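Local coordinates for putative agmatinase (Clostridium difficile, PDB 3LHL), which probably hydrolyses agmatine to putrescine and urea, as a manganese-dependent member of the arginase family, at residues Glu186-Val189 with Asn190-Gly194. Numbering follows the deposited sequence.
Sequences ENIV and NMLNG
Ile188, on the buried flank of helix 185-191, lies side by side with Leu192, the first residue beyond the helix's C-terminal end, where the chain heads for strand 196-202 of the parallel sheet in this arginase-family alpha/beta fold. Followed outward, Leu192 begins with CB 3.6 Å from Ile188 O. Its CG lies anti to the carbonyl carbon, beside the backbone N (chi1 -86°), which turns the branch back over the preceding turn: CG is 3.8 Å from Ile188 O, CD1 comes to 3.1 Å from that oxygen and CD2 stays farther from it, and both methyls reach Ile188 CG2, CD1 at 4.1 Å. Beyond the helix the two side chains share Phe154 of strand 153-158, while Val189 packs on Ile233 of helix 229-235 and on Ile239. The backbone shows the helix running out. Asn190 N still donates to Glu186 O in a nearly straight bond (N-H...O 165°), and Met191 N to Asn187 O, whereas Leu192 N is divided between weak bonds to Ile188 O and Val189 O. Past this point Asn193 OD1 takes a hydrogen bond from Asn238 ND2, and the backbone of Gly194 also bonds to Asn238. On the exposed flank, selenomethionine Met191 runs past Asn187 O and bends at its end, its SE 4.4 Å from Ile188 CD1. Glu186 and Asn190 point the same way, with carboxylate and amide planes 31° apart; the extended glutamate passes alongside the amide. One water joins their ends, donating to Glu186 OE2 at 2.9 Å and accepting from Asn190 ND2 at 3.2 Å.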
loop_
_atom_site.group_PDB
_atom_site.type_symbol
_atom_site.label_atom_id
_atom_site.label_comp_id
_atom_site.label_asym_id
_atom_site.label_seq_id
_atom_site.Cartn_x
_atom_site.Cartn_y
_atom_site.Cartn_z
ATOM N N GLU A 186 1.784 1.806 -16.972
ATOM C CA GLU A 186 1.261 2.960 -17.701
ATOM C C GLU A 186 0.058 2.572 -18.551
ATOM O O GLU A 186 -0.927 3.308 -18.611
ATOM C CB GLU A 186 2.345 3.587 -18.579
ATOM C CG GLU A 186 1.892 4.842 -19.332
ATOM C CD GLU A 186 3.053 5.605 -19.953
ATOM O OE1 GLU A 186 4.121 4.996 -20.169
ATOM O OE2 GLU A 186 2.899 6.812 -20.237
ATOM N N ASN A 187 0.133 1.412 -19.199
ATOM C CA ASN A 187 -0.974 0.946 -20.019
ATOM C C ASN A 187 -2.218 0.693 -19.170
ATOM O O ASN A 187 -3.319 1.089 -19.546
ATOM C CB ASN A 187 -0.598 -0.338 -20.770
ATOM C CG ASN A 187 0.169 -0.062 -22.047
ATOM O OD1 ASN A 187 0.094 1.030 -22.599
ATOM N ND2 ASN A 187 0.894 -1.058 -22.534
ATOM N N ILE A 188 -2.037 0.033 -18.028
ATOM C CA ILE A 188 -3.152 -0.268 -17.135
ATOM C C ILE A 188 -3.796 0.998 -16.598
ATOM O O ILE A 188 -5.020 1.102 -16.548
ATOM C CB ILE A 188 -2.698 -1.155 -15.944
ATOM C CG1 ILE A 188 -2.328 -2.551 -16.456
ATOM C CG2 ILE A 188 -3.812 -1.259 -14.891
ATOM C CD1 ILE A 188 -3.444 -3.236 -17.238
ATOM N N VAL A 189 -2.973 1.964 -16.209
ATOM C CA VAL A 189 -3.475 3.223 -15.668
ATOM C C VAL A 189 -4.306 4.010 -16.686
ATOM O O VAL A 189 -5.358 4.545 -16.348
ATOM C CB VAL A 189 -2.315 4.097 -15.152
ATOM C CG1 VAL A 189 -2.839 5.443 -14.701
ATOM C CG2 VAL A 189 -1.624 3.392 -13.982
ATOM N N ASN A 190 -3.832 4.088 -17.927
ATOM C CA ASN A 190 -4.584 4.788 -18.965
ATOM C C ASN A 190 -5.922 4.085 -19.199
ATOM O O ASN A 190 -6.943 4.731 -19.429
ATOM C CB ASN A 190 -3.797 4.829 -20.276
ATOM C CG ASN A 190 -2.718 5.886 -20.271
ATOM O OD1 ASN A 190 -2.957 7.025 -19.867
ATOM N ND2 ASN A 190 -1.528 5.523 -20.735
HETATM N N MSE A 191 -5.908 2.756 -19.134
HETATM C CA MSE A 191 -7.121 1.969 -19.335
HETATM C C MSE A 191 -8.138 2.199 -18.227
HETATM O O MSE A 191 -9.337 2.040 -18.439
HETATM C CB MSE A 191 -6.785 0.481 -19.413
HETATM C CG MSE A 191 -6.368 0.010 -20.792
HETATM SE SE MSE A 191 -5.759 -1.830 -20.756
HETATM C CE MSE A 191 -7.314 -2.654 -19.932
ATOM N N LEU A 192 -7.650 2.566 -17.045
ATOM C CA LEU A 192 -8.506 2.831 -15.898
ATOM C C LEU A 192 -8.853 4.313 -15.837
ATOM O O LEU A 192 -9.171 4.845 -14.772
ATOM C CB LEU A 192 -7.795 2.422 -14.605
ATOM C CG LEU A 192 -7.894 0.970 -14.136
ATOM C CD1 LEU A 192 -7.668 0.021 -15.287
ATOM C CD2 LEU A 192 -6.867 0.741 -13.040
ATOM N N ASN A 193 -8.781 4.970 -16.989
ATOM C CA ASN A 193 -9.076 6.395 -17.092
ATOM C C ASN A 193 -10.415 6.752 -16.454
ATOM O O ASN A 193 -11.446 6.176 -16.796
ATOM C CB ASN A 193 -9.079 6.817 -18.564
ATOM C CG ASN A 193 -9.244 8.314 -18.745
ATOM O OD1 ASN A 193 -10.308 8.872 -18.475
ATOM N ND2 ASN A 193 -8.183 8.973 -19.196
ATOM N N GLY A 194 -10.379 7.697 -15.521
ATOM C CA GLY A 194 -11.585 8.150 -14.847
ATOM C C GLY A 194 -12.181 7.214 -13.814
ATOM O O GLY A 194 -13.276 7.464 -13.320
HETATM O O HOH W 1 0.517 7.889 -21.413
#